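Local coordinates for Mlr6093 protein (Mesorhizobium loti, PDB 2QJ8) that probably works as a zinc-dependent hydrolase of the aspartoacylase family, cleaving ester bonds or carbon-nitrogen bonds of linear amides, at residues P36-N41 and R67-L72; A150-S155 and T307-R312; T205-G210 and T218-G223. All blocks are in the same frame, centred on the assembly; numbering follows the deposited sequence. Where two conformers were deposited one is given.

Contact 1: residues P36-N41 and R67-L72; sequences PVFSCN and RLVKWL
Leu72, which meets Phe38 across the contact, is fixed in its helix turn by the bond from Leu72 N to Leu68 O, 2.9 Å long. The contact itself is apolar, and Phe38 is its centre. Phe38 CG stands anti to the backbone N (chi1 160°), which sends the ring from strand 33-42 towards helix 60-75. There the ring lies flat against the helix backbone. Val69 CA sits over the middle of one face, 4.1 Å from the centroid of the Phe38 ring and only 6° off its normal, a CH-pi contact. Both methyls of Val69 follow the ring back to its root. Val69 CG1 is 3.6 Å from Phe38 CD1, while Val69 CG2 is 3.7 Å from Phe38 CB. The far end of the ring runs under the helix carbonyl, with Phe38 CE1 3.5 Å from Val69 O. Leu72 touches the ring with one branch, CD1, at 4.2 Å from Phe38 CE2. Cys40, two residues on along the strand, adds a looser touch of SG to Leu72 O. The axes of segments 36-41 and 67-72 run in nearly the same direction, 27° apart, and come within 9.4 Å. Val17 and Ile83 of the neighbouring strands also pack on Phe38, and Leu293 of the second subunit reaches it too. Cys40 O is bonded to Gln76 NE2, just past the end of the same helix. This is helix-on-sheet packing, which belongs to the alpha/beta fold of the zinc exopeptidase clan.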
ATOM      1  N   PRO A  36      16.966 -14.850 -10.998  1.00 26.35           N
ATOM      2  CA  PRO A  36      17.462 -14.304 -12.271  1.00 25.75           C
ATOM      3  C   PRO A  36      18.401 -13.106 -12.125  1.00 25.28           C
ATOM      4  O   PRO A  36      18.201 -12.254 -11.251  1.00 26.38           O
ATOM      5  CB  PRO A  36      16.187 -13.895 -13.012  1.00 23.20           C
ATOM      6  CG  PRO A  36      15.116 -14.736 -12.450  1.00 31.01           C
ATOM      7  CD  PRO A  36      15.494 -14.834 -10.963  1.00 25.88           C
ATOM      8  N   VAL A  37      19.425 -13.080 -12.980  1.00 25.93           N
ATOM      9  CA  VAL A  37      20.456 -12.065 -12.970  1.00 25.55           C
ATOM     10  C   VAL A  37      20.703 -11.605 -14.412  1.00 25.29           C
ATOM     11  O   VAL A  37      20.671 -12.404 -15.363  1.00 24.74           O
ATOM     12  CB  VAL A  37      21.785 -12.623 -12.358  1.00 26.22           C
ATOM     13  CG1 VAL A  37      22.927 -11.592 -12.461  1.00 25.65           C
ATOM     14  CG2 VAL A  37      21.573 -13.043 -10.920  1.00 22.17           C
ATOM     15  N   PHE A  38      20.900 -10.309 -14.558  1.00 24.49           N
ATOM     16  CA  PHE A  38      21.250  -9.671 -15.807  1.00 22.74           C
ATOM     17  C   PHE A  38      22.648  -9.088 -15.615  1.00 26.81           C
ATOM     18  O   PHE A  38      22.954  -8.572 -14.534  1.00 27.85           O
ATOM     19  CB  PHE A  38      20.258  -8.557 -16.092  1.00 25.66           C
ATOM     20  CG  PHE A  38      20.743  -7.518 -17.063  1.00 23.35           C
ATOM     21  CD1 PHE A  38      20.497  -7.646 -18.414  1.00 28.34           C
ATOM     22  CD2 PHE A  38      21.392  -6.363 -16.601  1.00 27.96           C
ATOM     23  CE1 PHE A  38      20.901  -6.659 -19.298  1.00 27.98           C
ATOM     24  CE2 PHE A  38      21.806  -5.387 -17.475  1.00 30.84           C
ATOM     25  CZ  PHE A  38      21.569  -5.529 -18.816  1.00 25.44           C
ATOM     26  N   SER A  39      23.499  -9.184 -16.635  1.00 26.35           N
ATOM     27  CA  SER A  39      24.799  -8.523 -16.585  1.00 29.13           C
ATOM     28  C   SER A  39      25.130  -7.915 -17.963  1.00 30.66           C
ATOM     29  O   SER A  39      24.912  -8.557 -18.986  1.00 30.08           O
ATOM     30  CB  SER A  39      25.870  -9.475 -16.094  1.00 30.25           C
ATOM     31  OG  SER A  39      27.117  -8.821 -16.045  1.00 40.19           O
ATOM     32  N   CYS A  40      25.573  -6.656 -17.979  1.00 28.50           N
ATOM     33  CA  CYS A  40      25.968  -5.972 -19.223  1.00 29.57           C
ATOM     34  C   CYS A  40      27.425  -5.574 -19.056  1.00 28.56           C
ATOM     35  O   CYS A  40      27.741  -4.727 -18.257  1.00 26.82           O
ATOM     36  CB  CYS A  40      25.081  -4.785 -19.518  1.00 26.80           C
ATOM     37  SG  CYS A  40      25.349  -4.018 -21.165  1.00 29.10           S
ATOM     38  N   ASN A  41      28.297  -6.250 -19.785  1.00 29.11           N
ATOM     39  CA  ASN A  41      29.719  -6.037 -19.717  1.00 30.07           C
ATOM     40  C   ASN A  41      30.194  -5.272 -20.957  1.00 31.09           C
ATOM     41  O   ASN A  41      30.251  -5.850 -22.028  1.00 28.82           O
ATOM     42  CB  ASN A  41      30.373  -7.410 -19.630  1.00 31.60           C
ATOM     43  CG  ASN A  41      31.878  -7.360 -19.485  1.00 30.48           C
ATOM     44  OD1 ASN A  41      32.520  -6.328 -19.627  1.00 31.29           O
ATOM     45  ND2 ASN A  41      32.447  -8.506 -19.197  1.00 36.06           N
ATOM     46  N   ARG A  67      13.133  -2.391 -16.136  1.00 23.91           N
ATOM     47  CA  ARG A  67      13.278  -1.353 -17.178  1.00 25.52           C
ATOM     48  C   ARG A  67      14.743  -1.102 -17.546  1.00 26.26           C
ATOM     49  O   ARG A  67      15.074  -0.943 -18.717  1.00 26.73           O
ATOM     50  CB  ARG A  67      12.630  -0.062 -16.731  1.00 28.68           C
ATOM     51  CG  ARG A  67      11.153  -0.167 -16.685  1.00 31.52           C
ATOM     52  CD  ARG A  67      10.536   1.123 -16.188  1.00 35.03           C
ATOM     53  NE  ARG A  67       9.091   1.074 -16.364  1.00 36.03           N
ATOM     54  CZ  ARG A  67       8.219   1.997 -15.968  1.00 37.13           C
ATOM     55  NH1 ARG A  67       8.589   3.140 -15.385  1.00 42.00           N
ATOM     56  NH2 ARG A  67       6.941   1.772 -16.220  1.00 37.02           N
ATOM     57  N   LEU A  68      15.602  -1.077 -16.529  1.00 27.67           N
ATOM     58  CA  LEU A  68      17.062  -0.891 -16.677  1.00 27.21           C
ATOM     59  C   LEU A  68      17.648  -2.043 -17.463  1.00 28.48           C
ATOM     60  O   LEU A  68      18.508  -1.831 -18.317  1.00 29.71           O
ATOM     61  CB  LEU A  68      17.747  -0.794 -15.300  1.00 27.39           C
ATOM     62  CG  LEU A  68      17.513   0.472 -14.482  1.00 30.10           C
ATOM     63  CD1 LEU A  68      17.954   0.238 -13.053  1.00 32.99           C
ATOM     64  CD2 LEU A  68      18.229   1.653 -15.103  1.00 28.91           C
ATOM     65  N   VAL A  69      17.184  -3.267 -17.160  1.00 28.80           N
ATOM     66  CA  VAL A  69      17.561  -4.475 -17.904  1.00 27.19           C
ATOM     67  C   VAL A  69      17.324  -4.319 -19.412  1.00 28.21           C
ATOM     68  O   VAL A  69      18.163  -4.730 -20.209  1.00 27.09           O
ATOM     69  CB  VAL A  69      16.857  -5.747 -17.359  1.00 26.12           C
ATOM     70  CG1 VAL A  69      16.987  -6.912 -18.341  1.00 31.71           C
ATOM     71  CG2 VAL A  69      17.437  -6.126 -16.008  1.00 21.78           C
ATOM     72  N   LYS A  70      16.210  -3.718 -19.792  1.00 27.20           N
ATOM     73  CA  LYS A  70      15.908  -3.482 -21.205  1.00 30.27           C
ATOM     74  C   LYS A  70      16.584  -2.253 -21.847  1.00 30.90           C
ATOM     75  O   LYS A  70      16.782  -2.229 -23.069  1.00 30.88           O
ATOM     76  CB  LYS A  70      14.384  -3.396 -21.401  1.00 30.75           C
ATOM     77  CG  LYS A  70      13.680  -4.737 -21.264  1.00 37.60           C
ATOM     78  CD  LYS A  70      12.187  -4.622 -21.478  1.00 37.47           C
ATOM     79  N   TRP A  71      16.929  -1.249 -21.034  1.00 29.03           N
ATOM     80  CA  TRP A  71      17.491   0.025 -21.504  1.00 27.26           C
ATOM     81  C   TRP A  71      19.001   0.052 -21.579  1.00 26.40           C
ATOM     82  O   TRP A  71      19.548   0.654 -22.493  1.00 26.58           O
ATOM     83  CB  TRP A  71      16.979   1.149 -20.605  1.00 26.95           C
ATOM     84  CG  TRP A  71      17.549   2.505 -20.786  1.00 28.33           C
ATOM     85  CD1 TRP A  71      17.272   3.387 -21.782  1.00 32.45           C
ATOM     86  CD2 TRP A  71      18.409   3.189 -19.877  1.00 27.89           C
ATOM     87  NE1 TRP A  71      17.937   4.568 -21.570  1.00 32.09           N
ATOM     88  CE2 TRP A  71      18.648   4.473 -20.409  1.00 31.65           C
ATOM     89  CE3 TRP A  71      19.022   2.835 -18.683  1.00 28.13           C
ATOM     90  CZ2 TRP A  71      19.460   5.409 -19.774  1.00 32.32           C
ATOM     91  CZ3 TRP A  71      19.850   3.765 -18.060  1.00 28.93           C
ATOM     92  CH2 TRP A  71      20.052   5.029 -18.604  1.00 32.89           C
ATOM     93  N   LEU A  72      19.668  -0.600 -20.629  1.00 23.72           N
ATOM     94  CA  LEU A  72      21.116  -0.611 -20.593  1.00 24.93           C
ATOM     95  C   LEU A  72      21.877  -1.230 -21.777  1.00 26.24           C
ATOM     96  O   LEU A  72      22.999  -0.799 -22.030  1.00 25.88           O
ATOM     97  CB  LEU A  72      21.615  -1.224 -19.289  1.00 26.28           C
ATOM     98  CG  LEU A  72      21.383  -0.368 -18.066  1.00 25.57           C
ATOM     99  CD1 LEU A  72      21.683  -1.248 -16.866  1.00 24.00           C
ATOM    100  CD2 LEU A  72      22.208   0.935 -18.094  1.00 26.90           C
TER

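Contact 2: residues A150-S155 and T307-R312; sequences APSIIS and TVFAIR
Phe309 is the first residue of a classic beta bulge: it and Ala310 both face Ile325 on the neighbouring strand 322-329. Its backbone is helical there (phi -90°, psi -46°). Phe309 O accepts the bond from Ala150 N, 3.0 Å long and almost in line with the carbonyl. That bond comes just after strand 147-149, which pairs with strand 306-312. The side chain reaches the same segment, and its ring lies along Ala150, Ser152 and Ile154. Ala150 CB lies 3.9 Å from Phe309 CD1. Ile154 approaches the far end of the ring, with CG1 at 4.0 Å from Phe309 CZ. Ser152 comes in at the ring edge, near its plane, and OG is 3.2 Å from Phe309 CE1. The same hydroxyl donates to Ala150 O over 2.8 Å, from above the carbonyl plane. Leu180 of strand 178-182 also packs on the phenyl ring. The contact ties strand 306-312 to the turn after strand 147-149 and to the start of strand 152-155. The Ser152 proton goes to Ala150 O, which leaves oxygen rather than hydrogen turned to the ring; the weakly positive C-H edge of Phe309 probably suits it.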
ATOM      1  N   ALA A 150       8.948  10.540   0.353  1.00 26.45           N
ATOM      2  CA  ALA A 150       9.463  11.293  -0.778  1.00 27.01           C
ATOM      3  C   ALA A 150      10.364  10.408  -1.650  1.00 28.17           C
ATOM      4  O   ALA A 150      11.042   9.543  -1.103  1.00 27.65           O
ATOM      5  CB  ALA A 150      10.278  12.472  -0.265  1.00 25.45           C
ATOM      6  N   PRO A 151      10.358  10.601  -2.996  1.00 29.03           N
ATOM      7  CA  PRO A 151      11.346   9.880  -3.832  1.00 28.81           C
ATOM      8  C   PRO A 151      12.689  10.479  -3.452  1.00 27.60           C
ATOM      9  O   PRO A 151      12.892  11.684  -3.578  1.00 29.24           O
ATOM     10  CB  PRO A 151      10.939  10.210  -5.269  1.00 30.10           C
ATOM     11  CG  PRO A 151       9.547  10.778  -5.163  1.00 31.25           C
ATOM     12  CD  PRO A 151       9.496  11.461  -3.821  1.00 30.05           C
ATOM     13  N   SER A 152      13.579   9.628  -2.955  1.00 28.70           N
ATOM     14  CA  SER A 152      14.777  10.101  -2.277  1.00 27.09           C
ATOM     15  C   SER A 152      15.876   9.075  -2.123  1.00 26.49           C
ATOM     16  O   SER A 152      15.736   7.947  -2.539  1.00 26.09           O
ATOM     17  CB  SER A 152      14.339  10.506  -0.836  1.00 27.12           C
ATOM     18  OG  SER A 152      13.721   9.430  -0.146  1.00 27.25           O
ATOM     19  N   ILE A 153      16.997   9.546  -1.584  1.00 27.63           N
ATOM     20  CA  ILE A 153      18.079   8.729  -1.118  1.00 27.51           C
ATOM     21  C   ILE A 153      18.263   9.127   0.338  1.00 29.67           C
ATOM     22  O   ILE A 153      18.279  10.320   0.624  1.00 27.47           O
ATOM     23  CB  ILE A 153      19.379   8.990  -1.900  1.00 28.90           C
ATOM     24  CG1 ILE A 153      19.289   8.334  -3.287  1.00 30.10           C
ATOM     25  CG2 ILE A 153      20.557   8.434  -1.161  1.00 27.96           C
ATOM     26  CD1 ILE A 153      20.299   8.808  -4.244  1.00 23.63           C
ATOM     27  N   ILE A 154      18.348   8.142   1.237  1.00 26.02           N
ATOM     28  CA  ILE A 154      18.628   8.370   2.656  1.00 28.03           C
ATOM     29  C   ILE A 154      20.087   7.991   2.860  1.00 30.05           C
ATOM     30  O   ILE A 154      20.476   6.863   2.557  1.00 30.53           O
ATOM     31  CB  ILE A 154      17.766   7.511   3.623  1.00 30.64           C
ATOM     32  CG1 ILE A 154      16.277   7.811   3.441  1.00 27.07           C
ATOM     33  CG2 ILE A 154      18.189   7.741   5.116  1.00 28.12           C
ATOM     34  CD1 ILE A 154      15.389   6.962   4.323  1.00 31.26           C
ATOM     35  N   SER A 155      20.871   8.959   3.325  1.00 29.85           N
ATOM     36  CA  SER A 155      22.293   8.870   3.579  1.00 33.00           C
ATOM     37  C   SER A 155      22.496   8.783   5.083  1.00 32.85           C
ATOM     38  O   SER A 155      22.089   9.690   5.811  1.00 31.05           O
ATOM     39  CB  SER A 155      23.014  10.151   3.095  1.00 34.11           C
ATOM     40  OG  SER A 155      22.960  10.322   1.688  1.00 41.93           O
ATOM     41  N   THR A 307       9.629  19.709   7.050  1.00 26.41           N
ATOM     42  CA  THR A 307       8.968  19.151   5.869  1.00 27.49           C
ATOM     43  C   THR A 307       8.596  17.721   6.149  1.00 25.18           C
ATOM     44  O   THR A 307       9.319  17.021   6.843  1.00 25.68           O
ATOM     45  CB  THR A 307       9.883  19.227   4.612  1.00 28.06           C
ATOM     46  OG1 THR A 307      10.192  20.604   4.358  1.00 34.82           O
ATOM     47  CG2 THR A 307       9.207  18.666   3.379  1.00 25.92           C
ATOM     48  N   VAL A 308       7.460  17.284   5.637  1.00 25.53           N
ATOM     49  CA  VAL A 308       7.051  15.881   5.772  1.00 24.08           C
ATOM     50  C   VAL A 308       7.823  15.043   4.769  1.00 25.26           C
ATOM     51  O   VAL A 308       7.635  15.180   3.571  1.00 25.40           O
ATOM     52  CB  VAL A 308       5.547  15.641   5.575  1.00 23.41           C
ATOM     53  CG1 VAL A 308       5.239  14.126   5.715  1.00 21.46           C
ATOM     54  CG2 VAL A 308       4.725  16.474   6.587  1.00 22.62           C
ATOM     55  N   PHE A 309       8.700  14.188   5.279  1.00 23.88           N
ATOM     56  CA  PHE A 309       9.486  13.311   4.441  1.00 26.08           C
ATOM     57  C   PHE A 309       8.720  12.022   4.255  1.00 24.27           C
ATOM     58  O   PHE A 309       8.634  11.539   3.152  1.00 25.04           O
ATOM     59  CB  PHE A 309      10.870  13.041   5.034  1.00 26.59           C
ATOM     60  CG  PHE A 309      11.584  11.887   4.366  1.00 29.65           C
ATOM     61  CD1 PHE A 309      12.198  12.067   3.140  1.00 24.37           C
ATOM     62  CD2 PHE A 309      11.596  10.610   4.942  1.00 29.76           C
ATOM     63  CE1 PHE A 309      12.839  11.024   2.521  1.00 25.15           C
ATOM     64  CE2 PHE A 309      12.219   9.549   4.298  1.00 29.70           C
ATOM     65  CZ  PHE A 309      12.851   9.769   3.087  1.00 27.97           C
ATOM     66  N   ALA A 310       8.180  11.466   5.349  1.00 23.68           N
ATOM     67  CA  ALA A 310       7.422  10.239   5.293  1.00 24.34           C
ATOM     68  C   ALA A 310       6.302  10.276   6.316  1.00 25.00           C
ATOM     69  O   ALA A 310       6.450  10.889   7.376  1.00 24.97           O
ATOM     70  CB  ALA A 310       8.350   9.029   5.544  1.00 22.28           C
ATOM     71  N   ILE A 311       5.187   9.626   5.994  1.00 27.07           N
ATOM     72  CA  ILE A 311       4.027   9.567   6.888  1.00 26.76           C
ATOM     73  C   ILE A 311       3.252   8.279   6.618  1.00 25.63           C
ATOM     74  O   ILE A 311       3.143   7.862   5.469  1.00 23.93           O
ATOM     75  CB  ILE A 311       3.134  10.831   6.768  1.00 28.21           C
ATOM     76  CG1 ILE A 311       2.105  10.855   7.931  1.00 30.12           C
ATOM     77  CG2 ILE A 311       2.501  10.940   5.358  1.00 27.99           C
ATOM     78  CD1 ILE A 311       1.367  12.106   8.090  1.00 25.87           C
ATOM     79  N   ARG A 312       2.784   7.625   7.694  1.00 25.75           N
ATOM     80  CA  ARG A 312       2.011   6.382   7.585  0.50 24.31           C
ATOM     81  C   ARG A 312       0.661   6.608   6.975  1.00 24.13           C
ATOM     82  O   ARG A 312       0.092   7.703   7.101  1.00 26.06           O
ATOM     83  CB  ARG A 312       1.722   5.743   8.950  0.50 23.06           C
ATOM     84  CG  ARG A 312       2.836   5.002   9.576  0.50 28.98           C
ATOM     85  CD  ARG A 312       2.287   4.093  10.708  0.50 26.97           C
ATOM     86  NE  ARG A 312       3.349   3.529  11.547  0.50 27.28           N
ATOM     87  CZ  ARG A 312       4.210   2.571  11.182  0.50 27.77           C
ATOM     88  NH1 ARG A 312       4.196   2.017   9.970  0.50 37.01           N
ATOM     89  NH2 ARG A 312       5.134   2.175  12.054  0.50 32.15           N
TER

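Contact 3: residues T205-G210 and T218-G223; sequences TEFGGG and TIYEAG
Strand 201-208 and helix 218-230 form a strand-loop-helix element of the catalytic alpha/beta domain, and an offset aromatic stack joins them. The axes of 205-208 and 218-223 run almost antiparallel, at 171°, and lie 10.8 Å apart. Tyr220 from the helix and Phe207 from the strand meet in the gap. Tyr220 CG is anti to the carbonyl carbon (chi1 -74°), and this lays the ring along Phe207. The two rings overlap face to face, with centroids 3.9 Å apart and planes tilted by 16°. They are slipped against each other. Tyr220 CE1 lies above the centre of the phenyl ring, and Phe207 CE2 lies above the centre of the phenol ring. The side chains run past one another in opposite directions, so the tip of each meets the root of the other. The closest carbons are Phe207 CZ and Tyr220 CD1, at 3.4 Å. Leu64 of helix 60-75 touches both rings, and Leu140 of strand 136-144 packs on Phe207. An alanine in place of Phe207 would remove one half of the stack and is likely to leave the phenol ring of Tyr220 with a bare face and more room to turn. The CA-CB bond of Glu206, the residue before Phe207, points away from the helix, and its OE1 is hydrogen-bonded to His141 ND1 on strand 136-144. One water joins the phenol end to the strand backbone: it accepts from Gly208 N at 2.8 Å and lies 3.0 Å from Tyr220 OH.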
ATOM      1  N   THR A 205      17.847   3.987  -2.619  1.00 32.05           N
ATOM      2  CA  THR A 205      16.769   4.847  -3.117  1.00 33.95           C
ATOM      3  C   THR A 205      15.509   4.349  -2.413  1.00 32.01           C
ATOM      4  O   THR A 205      15.321   3.152  -2.289  1.00 35.33           O
ATOM      5  CB  THR A 205      16.624   4.770  -4.617  1.00 31.79           C
ATOM      6  OG1 THR A 205      16.319   3.433  -4.963  1.00 42.53           O
ATOM      7  CG2 THR A 205      17.931   5.176  -5.309  1.00 31.49           C
ATOM      8  N   GLU A 206      14.654   5.258  -1.966  1.00 31.95           N
ATOM      9  CA  GLU A 206      13.498   4.883  -1.144  1.00 29.57           C
ATOM     10  C   GLU A 206      12.175   4.888  -1.864  1.00 32.03           C
ATOM     11  O   GLU A 206      11.796   5.898  -2.455  1.00 34.65           O
ATOM     12  CB  GLU A 206      13.394   5.786   0.075  1.00 28.57           C
ATOM     13  CG  GLU A 206      14.572   5.715   1.030  1.00 31.88           C
ATOM     14  CD  GLU A 206      14.816   4.354   1.682  1.00 36.32           C
ATOM     15  OE1 GLU A 206      13.883   3.541   1.825  1.00 36.40           O
ATOM     16  OE2 GLU A 206      15.973   4.108   2.092  1.00 45.68           O
ATOM     17  N   PHE A 207      11.486   3.745  -1.757  1.00 35.44           N
ATOM     18  CA  PHE A 207      10.168   3.487  -2.350  1.00 35.93           C
ATOM     19  C   PHE A 207       9.173   3.219  -1.221  1.00 37.15           C
ATOM     20  O   PHE A 207       9.398   2.315  -0.406  1.00 37.94           O
ATOM     21  CB  PHE A 207      10.208   2.263  -3.288  1.00 34.59           C
ATOM     22  CG  PHE A 207      11.063   2.454  -4.536  1.00 37.52           C
ATOM     23  CD1 PHE A 207      12.439   2.275  -4.497  1.00 39.03           C
ATOM     24  CD2 PHE A 207      10.481   2.795  -5.760  1.00 41.58           C
ATOM     25  CE1 PHE A 207      13.208   2.442  -5.642  1.00 35.68           C
ATOM     26  CE2 PHE A 207      11.263   2.948  -6.910  1.00 37.86           C
ATOM     27  CZ  PHE A 207      12.637   2.791  -6.832  1.00 35.63           C
ATOM     28  N   GLY A 208       8.128   4.050  -1.142  1.00 37.32           N
ATOM     29  CA  GLY A 208       7.041   3.905  -0.154  1.00 39.49           C
ATOM     30  C   GLY A 208       5.841   3.309  -0.873  1.00 41.09           C
ATOM     31  O   GLY A 208       5.843   3.208  -2.096  1.00 42.40           O
ATOM     32  N   GLY A 209       4.822   2.907  -0.118  1.00 43.98           N
ATOM     33  CA  GLY A 209       3.602   2.336  -0.697  1.00 45.83           C
ATOM     34  C   GLY A 209       2.561   3.300  -1.227  1.00 47.89           C
ATOM     35  O   GLY A 209       1.538   2.850  -1.721  1.00 50.01           O
ATOM     36  N   GLY A 210       2.787   4.609  -1.103  1.00 52.20           N
ATOM     37  CA  GLY A 210       1.849   5.637  -1.603  1.00 52.77           C
ATOM     38  C   GLY A 210       2.142   6.032  -3.045  1.00 54.28           C
ATOM     39  O   GLY A 210       1.807   7.147  -3.475  1.00 56.74           O
ATOM     40  N   THR A 218       8.357   7.723 -12.882  1.00 38.97           N
ATOM     41  CA  THR A 218       9.183   8.368 -13.905  1.00 36.55           C
ATOM     42  C   THR A 218      10.239   9.239 -13.157  1.00 36.08           C
ATOM     43  O   THR A 218      11.355   9.427 -13.644  1.00 34.68           O
ATOM     44  CB  THR A 218       8.351   9.168 -14.965  1.00 39.24           C
ATOM     45  OG1 THR A 218       7.944  10.429 -14.431  1.00 43.43           O
ATOM     46  CG2 THR A 218       7.127   8.345 -15.445  1.00 34.15           C
ATOM     47  N   ILE A 219       9.898   9.726 -11.957  1.00 35.05           N
ATOM     48  CA  ILE A 219      10.855  10.456 -11.113  1.00 34.05           C
ATOM     49  C   ILE A 219      12.061   9.557 -10.789  1.00 33.64           C
ATOM     50  O   ILE A 219      13.224   9.969 -10.976  1.00 31.58           O
ATOM     51  CB  ILE A 219      10.199  10.943  -9.794  1.00 33.51           C
ATOM     52  CG1 ILE A 219       9.113  11.985 -10.069  1.00 38.36           C
ATOM     53  CG2 ILE A 219      11.258  11.507  -8.801  1.00 31.84           C
ATOM     54  CD1 ILE A 219       9.594  13.236 -10.790  1.00 43.18           C
ATOM     55  N   TYR A 220      11.768   8.334 -10.346  1.00 33.77           N
ATOM     56  CA  TYR A 220      12.788   7.330 -10.020  1.00 35.46           C
ATOM     57  C   TYR A 220      13.625   6.933 -11.206  1.00 34.79           C
ATOM     58  O   TYR A 220      14.848   6.787 -11.066  1.00 36.66           O
ATOM     59  CB  TYR A 220      12.161   6.082  -9.437  1.00 38.16           C
ATOM     60  CG  TYR A 220      11.666   6.249  -8.019  1.00 43.95           C
ATOM     61  CD1 TYR A 220      12.572   6.206  -6.943  1.00 39.34           C
ATOM     62  CD2 TYR A 220      10.298   6.418  -7.742  1.00 39.97           C
ATOM     63  CE1 TYR A 220      12.149   6.336  -5.640  1.00 35.49           C
ATOM     64  CE2 TYR A 220       9.849   6.539  -6.425  1.00 45.32           C
ATOM     65  CZ  TYR A 220      10.786   6.492  -5.373  1.00 44.13           C
ATOM     66  OH  TYR A 220      10.366   6.608  -4.061  1.00 47.14           O
ATOM     67  N   GLU A 221      12.969   6.728 -12.358  1.00 34.69           N
ATOM     68  CA  GLU A 221      13.657   6.463 -13.631  1.00 33.98           C
ATOM     69  C   GLU A 221      14.667   7.528 -13.983  1.00 32.56           C
ATOM     70  O   GLU A 221      15.793   7.208 -14.360  1.00 32.12           O
ATOM     71  CB  GLU A 221      12.691   6.450 -14.818  1.00 34.42           C
ATOM     72  CG  GLU A 221      12.200   5.136 -15.268  1.00 37.14           C
ATOM     73  CD  GLU A 221      11.300   5.256 -16.517  1.00 36.94           C
ATOM     74  OE1 GLU A 221      11.065   6.361 -17.051  1.00 46.65           O
ATOM     75  OE2 GLU A 221      10.824   4.224 -16.982  1.00 45.91           O
ATOM     76  N   ALA A 222      14.224   8.788 -13.938  1.00 31.77           N
ATOM     77  CA  ALA A 222      15.088   9.920 -14.279  1.00 31.67           C
ATOM     78  C   ALA A 222      16.233  10.045 -13.258  1.00 30.82           C
ATOM     79  O   ALA A 222      17.369  10.362 -13.638  1.00 31.09           O
ATOM     80  CB  ALA A 222      14.282  11.226 -14.361  1.00 29.49           C
ATOM     81  N   GLY A 223      15.902   9.806 -11.986  1.00 31.30           N
ATOM     82  CA  GLY A 223      16.827   9.827 -10.883  1.00 29.81           C
ATOM     83  C   GLY A 223      17.934   8.818 -11.060  1.00 28.55           C
ATOM     84  O   GLY A 223      19.102   9.160 -10.970  1.00 30.11           O
TER
HETATM   85  O   HOH W   1       7.806   6.455  -2.603  1.00 35.94           O

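How the contacts relate
Contacts 2 and 3 are neighbours, with centres about 11 Å apart. Their strands, 152-155 and 201-208, lie side by side, and Ser152 O is 3.0 Å from Glu206 N in a probable hydrogen bond. Pro151 of contact 2 also packs on Tyr220 and Ile219 of contact 3. Contact 1 is set apart, with its centre about 19 Å from that of contact 3. A salt bridge still joins the two helices, Arg67 NH1 to Glu221 OE2 at 3.0 Å. Contacts 1 and 2 do not touch; their centres are about 28 Å apart, on opposite sides of the chain's centre. Contact 3 thus links the other two.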